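Local coordinates for colicin-B (Escherichia coli, PDB 1RH1), which forms channels in the cytoplasmic membrane of Escherichia coli and closely related bacteria, depolarizing it and dissipating cellular energy, at residues 16-21 and 186-191; 353-358 and 495-500. One frame throughout, in Å; residues are numbered along the deposited sequence.

How the interactions relate
From the N terminus, the chain passes first through the TonB box, and interaction 1 brings its opening residues, in 16-21, against 186-191. The loop so closed holds much of the N-terminal strand content and little helix. The long helix 291-340 then leads towards the pore-forming part, where interaction 2 joins 353-358 to 495-500 and closes a second loop, rich in helix and without strands. The two loops lie in series and neither nest nor cross. The centres of the two contacts are about 35 Å apart and their nearest atoms about 22 Å. Each stays within its own region: the TonB box against the corner leading into strand 189-201, and a helix end against an inter-helix connection.

Interaction 1. Residues 16-21 and 186-191; sequences GDTMVV and GGIPMT
D17, the first residue of the TonB box, rests its side chain against M190 and I188, where two sheets meet at a bend in the chain. The chain turns a corner at G187 and I188, leaving strand 179-186 of an antiparallel sheet for strand 189-201 of a mixed one. Ahead of the short strand 20-22, which pairs in parallel with 260-262, D17 and T18 take up left-handed backbone conformations in a tight bend that presents the aspartate to this corner.

D17 OD2 forms a salt bridge with R170, which probably favours the charged form of this buried acid, while OD1 lies against methionine: M190 SD is 3.2 Å from D17 OD1, and M190 CG is 3.3 Å from that same oxygen. The two side chains cross obliquely, and it is the middle of the methionine, not its methyl, that meets the oxygen. The last torsion (chi3 -65°) swings CE to the far side of SD and leaves OD1 close to the extension of the CE-SD bond (about 164°), where a divalent sulfur best accepts electron density. A flexible, unbranched chain suits this place, and the end-on meeting of its polarisable sulfur with the oxygen may be mildly favourable; M190 also packs on V167 of strand 163-167.

I188 covers D17 from another direction. Its CG1 is tucked between the backbone N and the carbonyl carbon (chi1 62°), an arrangement that sends the extended branch across to the aspartate. There CD1 lies against both the methylene and the carboxylate, 3.8 Å from D17 OD1 and 3.9 Å from D17 CB. Both D17 and I188 also pack on P120, so apolar surface flanks the acid. T18 adds a lesser contact: its OG1, weakly hydrogen-bonded to S118 O, lies 4.1 Å from I188 CD1.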
loop_
_atom_site.group_PDB
_atom_site.type_symbol
_atom_site.label_atom_id
_atom_site.label_comp_id
_atom_site.label_asym_id
_atom_site.label_seq_id
_atom_site.Cartn_x
_atom_site.Cartn_y
_atom_site.Cartn_z
ATOM N N GLY A 16 -4.615 4.937 5.576
ATOM C CA GLY A 16 -4.786 3.780 6.458
ATOM C C GLY A 16 -3.536 2.934 6.726
ATOM O O GLY A 16 -3.658 1.856 7.320
ATOM N N ASP A 17 -2.348 3.475 6.362
ATOM C CA ASP A 17 -1.031 2.839 6.285
ATOM C C ASP A 17 -1.119 1.420 5.705
ATOM O O ASP A 17 -0.850 0.362 6.277
ATOM C CB ASP A 17 -0.329 2.877 7.682
ATOM C CG ASP A 17 -0.760 1.990 8.848
ATOM O OD1 ASP A 17 0.063 1.187 9.291
ATOM O OD2 ASP A 17 -1.881 2.123 9.340
ATOM N N THR A 18 -1.548 1.569 4.437
ATOM C CA THR A 18 -1.842 0.583 3.395
ATOM C C THR A 18 -3.157 -0.182 3.608
ATOM O O THR A 18 -3.371 -1.228 2.987
ATOM C CB THR A 18 -0.691 -0.484 3.223
ATOM O OG1 THR A 18 0.546 0.040 3.711
ATOM C CG2 THR A 18 -0.542 -0.863 1.737
ATOM N N MET A 19 -4.098 0.301 4.428
ATOM C CA MET A 19 -5.324 -0.449 4.648
ATOM C C MET A 19 -6.559 0.068 3.920
ATOM O O MET A 19 -6.815 1.272 3.852
ATOM C CB MET A 19 -5.587 -0.505 6.144
ATOM C CG MET A 19 -4.640 -1.446 6.847
ATOM S SD MET A 19 -4.643 -1.124 8.621
ATOM C CE MET A 19 -5.922 -2.222 9.157
ATOM N N VAL A 20 -7.333 -0.869 3.350
ATOM C CA VAL A 20 -8.569 -0.554 2.634
ATOM C C VAL A 20 -9.727 -0.575 3.627
ATOM O O VAL A 20 -9.633 -1.261 4.642
ATOM C CB VAL A 20 -8.843 -1.582 1.473
ATOM C CG1 VAL A 20 -7.541 -1.878 0.727
ATOM C CG2 VAL A 20 -9.355 -2.915 1.987
ATOM N N VAL A 21 -10.827 0.155 3.414
ATOM C CA VAL A 21 -11.924 0.132 4.374
ATOM C C VAL A 21 -12.899 -1.022 4.238
ATOM O O VAL A 21 -13.306 -1.460 3.160
ATOM C CB VAL A 21 -12.650 1.480 4.278
ATOM C CG1 VAL A 21 -14.091 1.476 4.759
ATOM C CG2 VAL A 21 -11.932 2.392 5.254
ATOM N N GLY A 186 3.192 -1.453 14.087
ATOM C CA GLY A 186 4.337 -0.574 13.989
ATOM C C GLY A 186 5.202 -0.957 12.811
ATOM O O GLY A 186 4.820 -1.815 12.024
ATOM N N GLY A 187 6.348 -0.302 12.656
ATOM C CA GLY A 187 7.279 -0.719 11.624
ATOM C C GLY A 187 7.407 0.180 10.414
ATOM O O GLY A 187 8.503 0.276 9.875
ATOM N N ILE A 188 6.312 0.749 9.900
ATOM C CA ILE A 188 6.381 1.733 8.824
ATOM C C ILE A 188 6.010 3.102 9.403
ATOM O O ILE A 188 5.563 3.247 10.548
ATOM C CB ILE A 188 5.413 1.406 7.629
ATOM C CG1 ILE A 188 3.938 1.397 8.001
ATOM C CG2 ILE A 188 5.838 0.057 7.086
ATOM C CD1 ILE A 188 3.005 1.031 6.835
ATOM N N PRO A 189 6.253 4.176 8.669
ATOM C CA PRO A 189 5.778 5.498 9.009
ATOM C C PRO A 189 4.263 5.649 9.142
ATOM O O PRO A 189 3.522 5.815 8.173
ATOM C CB PRO A 189 6.431 6.323 7.919
ATOM C CG PRO A 189 7.796 5.731 7.854
ATOM C CD PRO A 189 7.353 4.296 7.719
ATOM N N MET A 190 3.767 5.581 10.361
ATOM C CA MET A 190 2.340 5.739 10.554
ATOM C C MET A 190 2.067 7.121 11.098
ATOM O O MET A 190 2.974 7.823 11.554
ATOM C CB MET A 190 1.830 4.664 11.525
ATOM C CG MET A 190 2.042 3.257 10.990
ATOM S SD MET A 190 1.520 1.944 12.089
ATOM C CE MET A 190 2.702 2.299 13.331
ATOM N N THR A 191 0.781 7.480 11.053
ATOM C CA THR A 191 0.295 8.766 11.532
ATOM C C THR A 191 -1.021 8.640 12.301
ATOM O O THR A 191 -1.742 7.679 12.064
ATOM C CB THR A 191 0.227 9.621 10.260
ATOM O OG1 THR A 191 0.894 10.782 10.696
ATOM C CG2 THR A 191 -1.119 9.975 9.688
#

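Interaction 2. Residues 353-358 and 495-500; sequences ENINNF and AFIDDK
This is an apolar contact in the helical pore-forming domain, between the C-terminal end of helix 342-357 and the connection from helix 479-495 to helix 500-510. I497, the last residue of a predicted transmembrane segment, carries it by setting its two branches against different neighbours. With chi1 near -49°, CG2 stands anti to the backbone N and CG1 beside it. The longer branch ends with CD1 3.7 Å from I355 CG1, the two isoleucines crossing at about a right angle. CG2 fits between the other two partners, 3.9 Å from N354 CB and 4.3 Å from F358 CE1, which it approaches obliquely to the ring. Bulky apolar residues suit I355 and F358, which are buried and also pack on helix 457-472; N354, at the partly exposed margin, offers its aliphatic root. Just beyond I497, D498 OD2 accepts a nearly straight capping bond from K500 N (3.0 Å, 171°), helping to start the next helix. Across the interface the chemistry is mostly van der Waals contact of hydrocarbon groups, with the N354 amide also lying against I497 CG2. The contact therefore rests on how the two I497 branches fit, while the polar capping bond stays within 495-500.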
loop_
_atom_site.group_PDB
_atom_site.type_symbol
_atom_site.label_atom_id
_atom_site.label_comp_id
_atom_site.label_asym_id
_atom_site.label_seq_id
_atom_site.Cartn_x
_atom_site.Cartn_y
_atom_site.Cartn_z
ATOM N N GLU A 353 16.005 5.446 -21.900
ATOM C CA GLU A 353 15.390 6.323 -20.890
ATOM C C GLU A 353 13.877 6.169 -20.968
ATOM O O GLU A 353 13.207 5.880 -19.974
ATOM C CB GLU A 353 15.745 7.798 -21.128
ATOM C CG GLU A 353 17.146 8.227 -20.640
ATOM C CD GLU A 353 17.732 9.564 -21.159
ATOM O OE1 GLU A 353 16.982 10.524 -21.411
ATOM O OE2 GLU A 353 18.965 9.643 -21.306
ATOM N N ASN A 354 13.340 6.272 -22.186
ATOM C CA ASN A 354 11.925 6.091 -22.425
ATOM C C ASN A 354 11.357 4.736 -22.039
ATOM O O ASN A 354 10.208 4.640 -21.602
ATOM C CB ASN A 354 11.659 6.339 -23.879
ATOM C CG ASN A 354 11.309 7.787 -24.113
ATOM O OD1 ASN A 354 12.132 8.690 -23.963
ATOM N ND2 ASN A 354 10.043 8.002 -24.471
ATOM N N ILE A 355 12.151 3.677 -22.207
ATOM C CA ILE A 355 11.676 2.354 -21.859
ATOM C C ILE A 355 11.737 2.239 -20.343
ATOM O O ILE A 355 10.775 1.768 -19.720
ATOM C CB ILE A 355 12.553 1.258 -22.532
ATOM C CG1 ILE A 355 12.459 1.330 -24.037
ATOM C CG2 ILE A 355 12.057 -0.110 -22.119
ATOM C CD1 ILE A 355 13.325 0.310 -24.793
ATOM N N ASN A 356 12.831 2.744 -19.746
ATOM C CA ASN A 356 13.024 2.606 -18.322
ATOM C C ASN A 356 11.998 3.361 -17.504
ATOM O O ASN A 356 11.882 3.159 -16.300
ATOM C CB ASN A 356 14.390 3.080 -17.919
ATOM C CG ASN A 356 14.820 2.284 -16.701
ATOM O OD1 ASN A 356 14.781 2.729 -15.559
ATOM N ND2 ASN A 356 15.208 1.039 -16.926
ATOM N N ASN A 357 11.218 4.216 -18.153
ATOM C CA ASN A 357 10.131 4.930 -17.497
ATOM C C ASN A 357 8.740 4.597 -18.033
ATOM O O ASN A 357 7.724 5.003 -17.469
ATOM C CB ASN A 357 10.344 6.425 -17.641
ATOM C CG ASN A 357 11.673 6.890 -17.106
ATOM O OD1 ASN A 357 12.198 7.860 -17.641
ATOM N ND2 ASN A 357 12.239 6.229 -16.087
ATOM N N PHE A 358 8.704 3.842 -19.133
ATOM C CA PHE A 358 7.512 3.434 -19.833
ATOM C C PHE A 358 6.475 2.722 -18.991
ATOM O O PHE A 358 5.381 2.483 -19.468
ATOM C CB PHE A 358 7.950 2.566 -20.945
ATOM C CG PHE A 358 6.923 2.474 -22.025
ATOM C CD1 PHE A 358 6.916 3.454 -22.998
ATOM C CD2 PHE A 358 6.043 1.398 -22.058
ATOM C CE1 PHE A 358 6.003 3.364 -24.039
ATOM C CE2 PHE A 358 5.137 1.306 -23.088
ATOM C CZ PHE A 358 5.120 2.289 -24.075
ATOM N N ALA A 495 9.712 3.341 -33.061
ATOM C CA ALA A 495 8.353 3.460 -33.571
ATOM C C ALA A 495 7.211 3.129 -32.611
ATOM O O ALA A 495 6.118 3.643 -32.792
ATOM C CB ALA A 495 8.208 2.573 -34.790
ATOM N N PHE A 496 7.420 2.282 -31.600
ATOM C CA PHE A 496 6.419 1.958 -30.602
ATOM C C PHE A 496 6.430 2.957 -29.468
ATOM O O PHE A 496 5.597 2.882 -28.559
ATOM C CB PHE A 496 6.655 0.543 -30.001
ATOM C CG PHE A 496 6.151 -0.578 -30.910
ATOM C CD1 PHE A 496 7.057 -1.412 -31.563
ATOM C CD2 PHE A 496 4.775 -0.731 -31.135
ATOM C CE1 PHE A 496 6.580 -2.379 -32.439
ATOM C CE2 PHE A 496 4.308 -1.704 -32.015
ATOM C CZ PHE A 496 5.212 -2.525 -32.668
ATOM N N ILE A 497 7.389 3.888 -29.487
ATOM C CA ILE A 497 7.541 4.823 -28.383
ATOM C C ILE A 497 7.309 6.221 -28.889
ATOM O O ILE A 497 6.475 6.965 -28.373
ATOM C CB ILE A 497 8.968 4.750 -27.747
ATOM C CG1 ILE A 497 9.421 3.334 -27.427
ATOM C CG2 ILE A 497 8.904 5.532 -26.445
ATOM C CD1 ILE A 497 10.780 3.216 -26.766
ATOM N N ASP A 498 8.029 6.551 -29.948
ATOM C CA ASP A 498 7.948 7.896 -30.430
ATOM C C ASP A 498 8.389 8.018 -31.862
ATOM O O ASP A 498 9.240 7.252 -32.301
ATOM C CB ASP A 498 8.818 8.743 -29.545
ATOM C CG ASP A 498 8.333 10.163 -29.385
ATOM O OD1 ASP A 498 8.200 10.568 -28.233
ATOM O OD2 ASP A 498 8.087 10.852 -30.381
ATOM N N ASP A 499 7.845 8.993 -32.591
ATOM C CA ASP A 499 8.275 9.232 -33.956
ATOM C C ASP A 499 9.544 10.071 -33.929
ATOM O O ASP A 499 10.268 10.070 -34.928
ATOM C CB ASP A 499 7.170 9.956 -34.749
ATOM C CG ASP A 499 7.495 10.223 -36.220
ATOM O OD1 ASP A 499 7.533 9.283 -37.015
ATOM O OD2 ASP A 499 7.716 11.384 -36.566
ATOM N N LYS A 500 9.838 10.780 -32.817
ATOM C CA LYS A 500 11.084 11.529 -32.661
ATOM C C LYS A 500 12.242 10.630 -33.066
ATOM O O LYS A 500 12.945 10.905 -34.038
ATOM C CB LYS A 500 11.399 11.961 -31.213
ATOM C CG LYS A 500 10.467 12.912 -30.464
ATOM C CD LYS A 500 10.047 14.141 -31.285
ATOM C CE LYS A 500 9.008 14.991 -30.537
ATOM N NZ LYS A 500 8.537 16.095 -31.361
#